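Local structure of probable tagatose 6-phosphate kinase (Sinorhizobium meliloti, 3TXV) at residues V57-G62 with M110-A115; G92-G97 with I285-P290; K127-T132 with E263-D268; A137-A142 with A149-R154. The protein probably acts in carbohydrate metabolism as a putative tagatose-6-phosphate kinase, and belongs to the GatZ/KbaZ-like family of tagatose-bisphosphate aldolase subunits. All blocks are in the same frame, centred on the assembly; numbering follows the deposited sequence.

Contact 1: residues V57-G62 with M110-A115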
loop_
_atom_site.group_PDB
_atom_site.type_symbol
_atom_site.label_atom_id
_atom_site.label_comp_id
_atom_site.label_asym_id
_atom_site.label_seq_id
_atom_site.Cartn_x
_atom_site.Cartn_y
_atom_site.Cartn_z
ATOM N N VAL A 57 -5.425 5.055 9.333
ATOM C CA VAL A 57 -5.985 4.457 10.542
ATOM C C VAL A 57 -5.239 4.853 11.805
ATOM O O VAL A 57 -4.043 4.638 11.913
ATOM C CB VAL A 57 -6.124 2.881 10.460
ATOM C CG1 VAL A 57 -6.548 2.411 9.045
ATOM C CG2 VAL A 57 -4.870 2.124 10.979
ATOM N N ASN A 58 -5.958 5.430 12.763
ATOM C CA ASN A 58 -5.366 5.853 14.029
ATOM C C ASN A 58 -6.453 5.993 15.078
ATOM O O ASN A 58 -7.620 5.863 14.744
ATOM C CB ASN A 58 -4.583 7.167 13.865
ATOM C CG ASN A 58 -5.408 8.274 13.229
ATOM O OD1 ASN A 58 -6.454 8.680 13.751
ATOM N ND2 ASN A 58 -4.932 8.775 12.095
ATOM N N GLN A 59 -6.076 6.274 16.326
ATOM C CA GLN A 59 -7.025 6.337 17.442
ATOM C C GLN A 59 -8.242 7.178 17.140
ATOM O O GLN A 59 -9.329 6.864 17.628
ATOM C CB GLN A 59 -6.362 6.870 18.722
ATOM C CG GLN A 59 -6.038 8.374 18.708
ATOM C CD GLN A 59 -4.689 8.653 18.095
ATOM O OE1 GLN A 59 -4.212 7.866 17.272
ATOM N NE2 GLN A 59 -4.052 9.763 18.502
ATOM N N ASP A 60 -8.042 8.238 16.347
ATOM C CA ASP A 60 -9.084 9.227 16.030
ATOM C C ASP A 60 -9.973 8.806 14.872
ATOM O O ASP A 60 -10.953 9.499 14.563
ATOM C CB ASP A 60 -8.485 10.605 15.723
ATOM C CG ASP A 60 -7.967 11.325 16.969
ATOM O OD1 ASP A 60 -7.061 12.187 16.795
ATOM O OD2 ASP A 60 -8.450 11.034 18.100
ATOM N N GLY A 61 -9.623 7.685 14.241
ATOM C CA GLY A 61 -10.391 7.105 13.140
ATOM C C GLY A 61 -9.708 7.237 11.787
ATOM O O GLY A 61 -10.023 6.497 10.837
ATOM N N GLY A 62 -8.766 8.177 11.697
ATOM C CA GLY A 62 -8.097 8.491 10.427
ATOM C C GLY A 62 -9.097 9.077 9.450
ATOM O O GLY A 62 -10.017 9.786 9.866
HETATM N N MSE A 110 3.458 15.393 18.327
HETATM C CA MSE A 110 4.122 14.220 18.877
HETATM C C MSE A 110 3.320 13.527 19.970
HETATM O O MSE A 110 3.499 12.338 20.162
HETATM C CB MSE A 110 5.516 14.556 19.399
HETATM C CG MSE A 110 6.568 14.643 18.342
HETATM SE SE MSE A 110 6.831 13.000 17.324
HETATM C CE MSE A 110 7.862 11.992 18.637
ATOM N N ALA A 111 2.451 14.249 20.681
ATOM C CA ALA A 111 1.608 13.629 21.734
ATOM C C ALA A 111 0.706 12.575 21.141
ATOM O O ALA A 111 0.508 11.507 21.721
ATOM C CB ALA A 111 0.775 14.654 22.486
ATOM N N LYS A 112 0.176 12.900 19.966
ATOM C CA LYS A 112 -0.791 12.065 19.266
ATOM C C LYS A 112 -0.056 10.966 18.528
ATOM O O LYS A 112 -0.544 9.853 18.412
ATOM C CB LYS A 112 -1.623 12.907 18.296
ATOM C CG LYS A 112 -2.123 14.227 18.868
ATOM C CD LYS A 112 -3.635 14.434 18.643
ATOM C CE LYS A 112 -4.468 13.324 19.297
ATOM N NZ LYS A 112 -5.877 13.703 19.451
ATOM N N ALA A 113 1.131 11.267 18.036
ATOM C CA ALA A 113 1.969 10.223 17.509
ATOM C C ALA A 113 2.079 9.158 18.605
ATOM O O ALA A 113 2.018 7.967 18.328
ATOM C CB ALA A 113 3.336 10.775 17.137
ATOM N N GLU A 114 2.167 9.604 19.856
ATOM C CA GLU A 114 2.386 8.718 20.988
ATOM C C GLU A 114 1.189 7.861 21.339
ATOM O O GLU A 114 1.345 6.660 21.513
ATOM C CB GLU A 114 2.885 9.506 22.195
ATOM C CG GLU A 114 4.358 9.840 22.093
ATOM C CD GLU A 114 4.839 10.778 23.183
ATOM O OE1 GLU A 114 5.602 11.730 22.859
ATOM O OE2 GLU A 114 4.470 10.557 24.366
ATOM N N ALA A 115 0.004 8.462 21.414
ATOM C CA ALA A 115 -1.235 7.699 21.655
ATOM C C ALA A 115 -1.475 6.686 20.541
ATOM O O ALA A 115 -2.017 5.592 20.769
ATOM C CB ALA A 115 -2.445 8.621 21.809
#

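Contact 2: residues G92-G97 with I285-P290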
loop_
_atom_site.group_PDB
_atom_site.type_symbol
_atom_site.label_atom_id
_atom_site.label_comp_id
_atom_site.label_asym_id
_atom_site.label_seq_id
_atom_site.Cartn_x
_atom_site.Cartn_y
_atom_site.Cartn_z
ATOM N N GLY A 92 1.331 -4.560 9.353
ATOM C CA GLY A 92 2.220 -3.401 9.375
ATOM C C GLY A 92 1.543 -2.059 9.651
ATOM O O GLY A 92 0.317 -1.920 9.543
ATOM N N GLY A 93 2.357 -1.076 10.035
ATOM C CA GLY A 93 1.936 0.305 10.213
ATOM C C GLY A 93 2.926 1.106 9.405
ATOM O O GLY A 93 4.156 0.957 9.560
ATOM N N ASP A 94 2.397 1.928 8.509
ATOM C CA ASP A 94 3.221 2.656 7.552
ATOM C C ASP A 94 3.211 4.144 7.824
ATOM O O ASP A 94 2.165 4.740 8.092
ATOM C CB ASP A 94 2.742 2.383 6.124
ATOM C CG ASP A 94 3.552 3.147 5.076
ATOM O OD1 ASP A 94 4.756 3.359 5.323
ATOM O OD2 ASP A 94 3.000 3.537 4.026
ATOM N N HIS A 95 4.388 4.742 7.728
ATOM C CA HIS A 95 4.563 6.159 8.049
ATOM C C HIS A 95 3.882 6.519 9.366
ATOM O O HIS A 95 2.939 7.301 9.361
ATOM C CB HIS A 95 4.038 7.079 6.910
ATOM C CG HIS A 95 4.833 6.976 5.647
ATOM N ND1 HIS A 95 6.051 7.604 5.483
ATOM C CD2 HIS A 95 4.598 6.299 4.494
ATOM C CE1 HIS A 95 6.540 7.304 4.287
ATOM N NE2 HIS A 95 5.678 6.514 3.667
ATOM N N LEU A 96 4.343 5.962 10.482
ATOM C CA LEU A 96 3.782 6.335 11.788
ATOM C C LEU A 96 4.566 7.474 12.383
ATOM O O LEU A 96 5.781 7.517 12.286
ATOM C CB LEU A 96 3.777 5.145 12.742
ATOM C CG LEU A 96 2.794 3.986 12.525
ATOM C CD1 LEU A 96 2.199 3.916 11.148
ATOM C CD2 LEU A 96 3.483 2.692 12.871
ATOM N N GLY A 97 3.862 8.404 13.004
ATOM C CA GLY A 97 4.484 9.632 13.488
ATOM C C GLY A 97 3.524 10.798 13.478
ATOM O O GLY A 97 2.315 10.595 13.468
ATOM N N ILE A 285 12.002 -5.450 0.986
ATOM C CA ILE A 285 10.606 -5.220 1.307
ATOM C C ILE A 285 10.100 -4.275 0.255
ATOM O O ILE A 285 10.663 -3.183 0.062
ATOM C CB ILE A 285 10.407 -4.594 2.669
ATOM C CG1 ILE A 285 10.795 -5.590 3.772
ATOM C CG2 ILE A 285 8.989 -4.140 2.790
ATOM C CD1 ILE A 285 11.250 -4.938 5.004
ATOM N N LEU A 286 9.046 -4.729 -0.422
ATOM C CA LEU A 286 8.487 -4.116 -1.605
ATOM C C LEU A 286 7.092 -3.662 -1.293
ATOM O O LEU A 286 6.193 -4.480 -1.164
ATOM C CB LEU A 286 8.415 -5.161 -2.715
ATOM C CG LEU A 286 9.767 -5.689 -3.171
ATOM C CD1 LEU A 286 9.605 -7.062 -3.763
ATOM C CD2 LEU A 286 10.404 -4.704 -4.174
ATOM N N LYS A 287 6.854 -2.379 -1.262
ATOM C CA LYS A 287 5.521 -1.930 -0.999
ATOM C C LYS A 287 4.750 -1.691 -2.267
ATOM O O LYS A 287 5.157 -0.941 -3.115
ATOM C CB LYS A 287 5.582 -0.637 -0.227
ATOM C CG LYS A 287 6.017 -0.785 1.180
ATOM C CD LYS A 287 5.613 0.405 1.993
ATOM C CE LYS A 287 4.717 0.032 3.120
ATOM N NZ LYS A 287 5.189 0.538 4.399
ATOM N N VAL A 288 3.638 -2.365 -2.416
ATOM C CA VAL A 288 2.805 -2.111 -3.534
ATOM C C VAL A 288 1.490 -1.812 -2.941
ATOM O O VAL A 288 1.116 -2.408 -1.999
ATOM C CB VAL A 288 2.718 -3.320 -4.380
ATOM C CG1 VAL A 288 2.285 -4.451 -3.582
ATOM C CG2 VAL A 288 1.857 -3.090 -5.552
ATOM N N GLY A 289 0.801 -0.845 -3.511
ATOM C CA GLY A 289 -0.571 -0.551 -3.204
ATOM C C GLY A 289 -1.387 -0.232 -4.425
ATOM O O GLY A 289 -2.274 -0.933 -4.788
ATOM N N PRO A 290 -1.041 0.858 -5.061
ATOM C CA PRO A 290 -1.772 1.443 -6.156
ATOM C C PRO A 290 -1.851 0.531 -7.328
ATOM O O PRO A 290 -2.835 0.423 -7.984
ATOM C CB PRO A 290 -0.941 2.649 -6.459
ATOM C CG PRO A 290 -0.453 3.060 -5.164
ATOM C CD PRO A 290 -0.449 1.911 -4.250
#

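Contact 3: residues K127-T132 with E263-D268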
loop_
_atom_site.group_PDB
_atom_site.type_symbol
_atom_site.label_atom_id
_atom_site.label_comp_id
_atom_site.label_asym_id
_atom_site.label_seq_id
_atom_site.Cartn_x
_atom_site.Cartn_y
_atom_site.Cartn_z
ATOM N N LYS A 127 4.824 -4.793 12.481
ATOM C CA LYS A 127 5.797 -4.000 11.732
ATOM C C LYS A 127 5.497 -2.541 11.946
ATOM O O LYS A 127 4.377 -2.123 11.715
ATOM C CB LYS A 127 5.787 -4.341 10.257
ATOM C CG LYS A 127 7.005 -3.911 9.500
ATOM C CD LYS A 127 6.905 -4.456 8.104
ATOM C CE LYS A 127 7.557 -3.522 7.064
ATOM N NZ LYS A 127 6.865 -2.211 6.844
ATOM N N LEU A 128 6.481 -1.775 12.416
ATOM C CA LEU A 128 6.263 -0.346 12.729
ATOM C C LEU A 128 7.248 0.538 11.994
ATOM O O LEU A 128 8.463 0.498 12.233
ATOM C CB LEU A 128 6.360 -0.089 14.238
ATOM C CG LEU A 128 5.180 -0.332 15.197
ATOM C CD1 LEU A 128 4.049 -1.215 14.664
ATOM C CD2 LEU A 128 5.702 -0.863 16.508
ATOM N N HIS A 129 6.733 1.318 11.064
ATOM C CA HIS A 129 7.597 2.245 10.355
ATOM C C HIS A 129 7.530 3.624 11.021
ATOM O O HIS A 129 6.453 4.242 11.163
ATOM C CB HIS A 129 7.215 2.286 8.886
ATOM C CG HIS A 129 7.891 3.359 8.116
ATOM N ND1 HIS A 129 7.232 4.106 7.170
ATOM C CD2 HIS A 129 9.156 3.820 8.145
ATOM C CE1 HIS A 129 8.067 4.980 6.637
ATOM N NE2 HIS A 129 9.243 4.830 7.216
ATOM N N LEU A 130 8.687 4.073 11.479
ATOM C CA LEU A 130 8.750 5.283 12.257
ATOM C C LEU A 130 9.315 6.406 11.413
ATOM O O LEU A 130 10.541 6.523 11.215
ATOM C CB LEU A 130 9.604 5.068 13.504
ATOM C CG LEU A 130 9.106 4.047 14.522
ATOM C CD1 LEU A 130 10.159 3.825 15.583
ATOM C CD2 LEU A 130 7.770 4.465 15.131
ATOM N N ASP A 131 8.407 7.232 10.914
ATOM C CA ASP A 131 8.787 8.349 10.092
ATOM C C ASP A 131 8.427 9.626 10.800
ATOM O O ASP A 131 7.253 9.995 10.848
ATOM C CB ASP A 131 8.069 8.276 8.750
ATOM C CG ASP A 131 8.572 9.325 7.767
ATOM O OD1 ASP A 131 9.584 10.010 8.094
ATOM O OD2 ASP A 131 7.952 9.458 6.675
ATOM N N THR A 132 9.443 10.297 11.326
ATOM C CA THR A 132 9.293 11.504 12.126
ATOM C C THR A 132 9.961 12.709 11.459
ATOM O O THR A 132 10.288 13.695 12.110
ATOM C CB THR A 132 9.984 11.303 13.464
ATOM O OG1 THR A 132 11.134 10.467 13.269
ATOM C CG2 THR A 132 9.057 10.646 14.451
ATOM N N GLU A 263 13.604 -1.322 2.746
ATOM C CA GLU A 263 12.238 -1.180 2.279
ATOM C C GLU A 263 12.202 -0.209 1.127
ATOM O O GLU A 263 12.799 0.897 1.182
ATOM C CB GLU A 263 11.359 -0.631 3.376
ATOM C CG GLU A 263 9.915 -0.508 2.990
ATOM C CD GLU A 263 8.970 -0.537 4.187
ATOM O OE1 GLU A 263 9.031 -1.499 5.001
ATOM O OE2 GLU A 263 8.145 0.405 4.296
ATOM N N ALA A 264 11.511 -0.619 0.068
ATOM C CA ALA A 264 11.306 0.270 -1.079
ATOM C C ALA A 264 9.825 0.578 -1.326
ATOM O O ALA A 264 8.977 -0.323 -1.356
ATOM C CB ALA A 264 11.996 -0.271 -2.321
ATOM N N HIS A 265 9.517 1.864 -1.460
ATOM C CA HIS A 265 8.146 2.287 -1.743
ATOM C C HIS A 265 8.015 2.575 -3.231
ATOM O O HIS A 265 8.996 2.898 -3.885
ATOM C CB HIS A 265 7.773 3.541 -0.934
ATOM C CG HIS A 265 7.662 3.315 0.549
ATOM N ND1 HIS A 265 6.991 4.191 1.384
ATOM C CD2 HIS A 265 8.120 2.313 1.343
ATOM C CE1 HIS A 265 7.052 3.738 2.626
ATOM N NE2 HIS A 265 7.737 2.606 2.631
ATOM N N SER A 266 6.801 2.456 -3.752
ATOM C CA SER A 266 6.489 2.789 -5.149
ATOM C C SER A 266 7.114 1.821 -6.148
ATOM O O SER A 266 7.595 2.219 -7.218
ATOM C CB SER A 266 6.850 4.260 -5.499
ATOM O OG SER A 266 6.724 5.102 -4.373
ATOM N N THR A 267 7.086 0.547 -5.803
ATOM C CA THR A 267 7.501 -0.505 -6.726
ATOM C C THR A 267 6.364 -0.783 -7.671
ATOM O O THR A 267 6.511 -1.615 -8.567
ATOM C CB THR A 267 7.750 -1.839 -6.005
ATOM O OG1 THR A 267 6.571 -2.192 -5.255
ATOM C CG2 THR A 267 9.004 -1.765 -5.073
ATOM N N ASP A 268 5.220 -0.126 -7.436
ATOM C CA ASP A 268 4.024 -0.271 -8.262
ATOM C C ASP A 268 4.333 -0.169 -9.729
ATOM O O ASP A 268 5.158 0.670 -10.134
ATOM C CB ASP A 268 3.022 0.788 -7.893
ATOM C CG ASP A 268 2.489 0.600 -6.493
ATOM O OD1 ASP A 268 3.205 0.958 -5.518
ATOM O OD2 ASP A 268 1.354 0.086 -6.369
#

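Contact 4: residues A137-A142 with A149-R154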
loop_
_atom_site.group_PDB
_atom_site.type_symbol
_atom_site.label_atom_id
_atom_site.label_comp_id
_atom_site.label_asym_id
_atom_site.label_seq_id
_atom_site.Cartn_x
_atom_site.Cartn_y
_atom_site.Cartn_z
ATOM N N ALA A 137 4.178 22.447 12.180
ATOM C CA ALA A 137 4.289 23.873 12.033
ATOM C C ALA A 137 4.500 24.675 13.261
ATOM O O ALA A 137 3.830 24.486 14.224
ATOM C CB ALA A 137 3.104 24.386 11.316
ATOM N N GLY A 138 5.368 25.662 13.136
ATOM C CA GLY A 138 6.130 25.726 11.921
ATOM C C GLY A 138 7.596 25.507 12.138
ATOM O O GLY A 138 8.258 26.245 12.808
ATOM N N GLU A 139 8.096 24.503 11.452
ATOM C CA GLU A 139 9.455 24.086 11.496
ATOM C C GLU A 139 9.708 23.728 10.096
ATOM O O GLU A 139 8.802 23.364 9.386
ATOM C CB GLU A 139 9.603 22.831 12.303
ATOM C CG GLU A 139 8.853 22.808 13.575
ATOM C CD GLU A 139 9.129 21.570 14.361
ATOM O OE1 GLU A 139 9.826 21.632 15.374
ATOM O OE2 GLU A 139 8.643 20.523 13.958
ATOM N N PRO A 140 10.948 23.753 9.702
ATOM C CA PRO A 140 11.276 23.528 8.316
ATOM C C PRO A 140 10.705 22.230 7.923
ATOM O O PRO A 140 10.735 21.329 8.681
ATOM C CB PRO A 140 12.782 23.404 8.347
ATOM C CG PRO A 140 13.186 24.085 9.547
ATOM C CD PRO A 140 12.141 23.792 10.538
ATOM N N THR A 141 10.166 22.178 6.725
ATOM C CA THR A 141 9.446 21.031 6.161
ATOM C C THR A 141 10.101 19.673 6.422
ATOM O O THR A 141 9.431 18.723 6.842
ATOM C CB THR A 141 9.153 21.251 4.669
ATOM O OG1 THR A 141 8.022 22.119 4.577
ATOM C CG2 THR A 141 8.818 19.939 3.927
ATOM N N ALA A 142 11.398 19.624 6.237
ATOM C CA ALA A 142 12.150 18.463 6.530
ATOM C C ALA A 142 12.965 18.851 7.707
ATOM O O ALA A 142 13.710 19.788 7.662
ATOM C CB ALA A 142 13.021 18.160 5.427
ATOM N N ALA A 149 15.456 11.961 14.526
ATOM C CA ALA A 149 15.793 10.694 15.156
ATOM C C ALA A 149 15.361 10.647 16.625
ATOM O O ALA A 149 14.846 9.635 17.105
ATOM C CB ALA A 149 17.261 10.379 14.980
ATOM N N ALA A 150 15.563 11.740 17.343
ATOM C CA ALA A 150 15.115 11.808 18.715
ATOM C C ALA A 150 13.592 11.562 18.850
ATOM O O ALA A 150 13.127 11.022 19.859
ATOM C CB ALA A 150 15.500 13.135 19.329
ATOM N N ARG A 151 12.827 11.959 17.833
ATOM C CA ARG A 151 11.400 11.723 17.821
ATOM C C ARG A 151 11.106 10.279 17.431
ATOM O O ARG A 151 10.155 9.670 17.936
ATOM C CB ARG A 151 10.707 12.669 16.849
ATOM C CG ARG A 151 10.969 14.120 17.097
ATOM C CD ARG A 151 9.980 15.001 16.380
ATOM N NE ARG A 151 10.273 16.382 16.743
ATOM C CZ ARG A 151 9.614 17.461 16.330
ATOM N NH1 ARG A 151 8.581 17.342 15.515
ATOM N NH2 ARG A 151 9.994 18.669 16.760
ATOM N N ALA A 152 11.917 9.717 16.548
ATOM C CA ALA A 152 11.711 8.331 16.140
ATOM C C ALA A 152 11.884 7.474 17.368
ATOM O O ALA A 152 11.067 6.604 17.644
ATOM C CB ALA A 152 12.709 7.923 15.044
ATOM N N ALA A 153 12.943 7.774 18.116
ATOM C CA ALA A 153 13.268 7.090 19.366
ATOM C C ALA A 153 12.200 7.213 20.455
ATOM O O ALA A 153 11.946 6.243 21.173
ATOM C CB ALA A 153 14.591 7.565 19.906
ATOM N N ARG A 154 11.578 8.377 20.589
ATOM C CA ARG A 154 10.545 8.459 21.566
ATOM C C ARG A 154 9.480 7.446 21.219
ATOM O O ARG A 154 9.012 6.726 22.097
ATOM C CB ARG A 154 9.941 9.857 21.777
ATOM C CG ARG A 154 9.056 9.807 23.026
ATOM C CD ARG A 154 8.432 11.079 23.452
ATOM N NE ARG A 154 9.181 11.735 24.536
ATOM C CZ ARG A 154 8.754 12.806 25.209
ATOM N NH1 ARG A 154 7.556 13.349 24.948
ATOM N NH2 ARG A 154 9.516 13.327 26.151
#

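Contact 1: residues V57-G62 with M110-A115
Lys-112 reaches from its helix to the side chains of Asp-60 and Gln-59, which stand next to each other in the loop 57-62. Its chain leaves the helix with CG anti to the carbonyl carbon, beside the backbone N (chi1 -45°), and then bends at chi2 (-130°) and again at chi3, which carries the ammonium toward the loop. NZ stands 3.3 Å from Asp-60 OD1, a salt bridge whose hydrogen bond is weak; the two side chains cross at about a right angle. Gln-59 folds back at chi2 (-87°) so that its amide end faces the helix. There NE2 approaches Lys-112 O to 3.5 Å, near but not a bond, and lies 3.7 Å from Lys-112 CE and 3.9 Å from Ala-115 CB. The loop is shaped by a type I turn from Asn-58 to Gly-61, closed by Gly-61 N to Asn-58 O at 2.8 Å. Trp-101 touches Gln-59, Asp-60 and Lys-112 alike. With a leucine in place of Lys-112, the Asp-60 carboxylate would probably lose its charged mate across this contact. The long ion pair and the exposed position of Asp-60 suggest that the tie is probably modest and solvent-screened.

Contact 2: residues G92-G97 with I285-P290
The carboxylate of Asp-94 is the flat group that carries this contact, and the ammonium of Lys-287 sits over one of its faces. NZ is 3.0 Å from Asp-94 OD1 and 3.2 Å from Asp-94 CG, well out of the carboxylate plane. The salt bridge therefore forms from above the plane, which agrees with its hydrogen bond being weak. Asp-94 OD1 is also hydrogen-bonded with His-129 ND1. The imidazole of His-95 meets the His-129 ring edge-to-face and stands at about 90° to that of His-265; its NE2 stays 6.0 Å from Lys-287 NZ. Lys-287 gets to Asp-94 through a long chain bent at chi3 (120°) and chi4 (128°), with the two side chains crossing obliquely. The same NZ forms a salt bridge with Glu-263 OE2, so one ammonium is shared by two carboxylates; Glu-51 is a longer, weak partner. The CA atoms of Asp-94 and Lys-287 are 10.0 Å apart, so the pair spans the interior between non-adjacent strands. Eight parallel strands closed in the order 1-2-3-4-5-6-7-8 make a TIM barrel, whose active sites lie at the C-terminal strand ends; nearby, His-95, Glu-178 and His-265 face one vacant point and could form a metal site.

Contact 3: residues K127-T132 with E263-D268
Lys-127 and His-129 face Glu-263 and His-265 across the barrel interior, from segments 127-132 and 263-268, whose closest CA atoms, those of His-129 and Glu-263, are 9.9 Å apart, so side chains alone make the contact. Lys-127 NZ donates to Glu-263 OE1 at 2.9 Å, a salt bridge met on the syn side and close to the carboxylate plane. The two side chains come from opposite directions: their first torsions (chi1 -162° for Lys-127, -178° for Glu-263) swing both chains away from the backbone N and into the interior. NZ is held more firmly still by a salt bridge to Glu-51. The other oxygen, Glu-263 OE2, accepts from His-265 NE2 at 2.8 Å through its anti lone pair, and it also pairs with Lys-287; this bond, close to the ring plane, helps set the turn of the imidazole. His-265 turns its edge toward the face of His-129 in an offset edge-to-face pair, centroids 5.9 Å apart and planes at 77°. His-129 is itself held by NE2 to Gly-176 O. A glutamine in place of Glu-263 would keep the length but is likely to leave Lys-127 and Lys-287 short of a shared counter-charge. Strand 172-176 runs next to 127-130 and its Ile-174 touches both His-129 and Glu-263, strand 283-288 flanks the other segment, and helix 145-161 packs against Leu-130 and Thr-132 on the outside.

Contact 4: residues A137-A142 with A149-R154
Electrostatics dominate here: Glu-139 and Arg-151 are the sole pair that meets between loop 137-142 and helix 149-154. Glu-139 OE1 and Arg-151 NH2 form a salt bridge at 3.3 Å, with the side chains approaching from opposite directions. The carboxylate and guanidinium planes are 23° apart, with OE1 near the guanidinium edge but tilted 22° from its plane. Glu-139 OE2 comes to 3.5 Å from Arg-151 NH1, a distance at which some further attraction is likely.

As a hydrogen bond, the NH2 to OE1 link uses the syn lone pair of the carboxylate and has an angle at hydrogen of 142°, so it is bent. Arg-151 is stretched from CG to NE, and this extended shape carries its head from the helix across to the loop. The firmest polar partner of Glu-139 is local: OE2 accepts from Cys-136 N, which steadies the carboxylate that the arginine then reaches.

Packing contacts flank the pair. Ala-106 of the neighbouring helix touches both side chains, and Arg-151 also lies against Met-110, Thr-132 and Leu-143. Within the helix, Ala-153 N bonds to Ala-149 O at 2.8 Å.

Both residues are partly exposed, so solvent would be expected to weaken the attraction. Chemically, this is a single ion pair, slightly long, joining the loop to the helix that follows it.

Overall arrangement
Contacts 2 and 3 form one interior cluster, their centres about 4 Å apart: strands 89-96 and 127-130 are neighbours, as are 261-264 and 283-288, the latter two joined by a probable hydrogen bond between Ile-285 O and Ala-264 N at 2.7 Å. The possible vacant metal site draws His-95 from contact 2 and His-265 from contact 3. Contacts 1 and 4 belong to the periphery, their centres about 19 and 24 Å from the chain centre. They are joined through adjacent helices by a salt bridge, Glu-114 OE1 to Arg-154 NH1 at 3.3 Å. Packing links outside to inside: Ala-113 CB is 3.7 Å from Gly-97 C, and Thr-132 CG2 is 3.5 Å from Arg-151 CB. Contacts 2 and 4 do not touch.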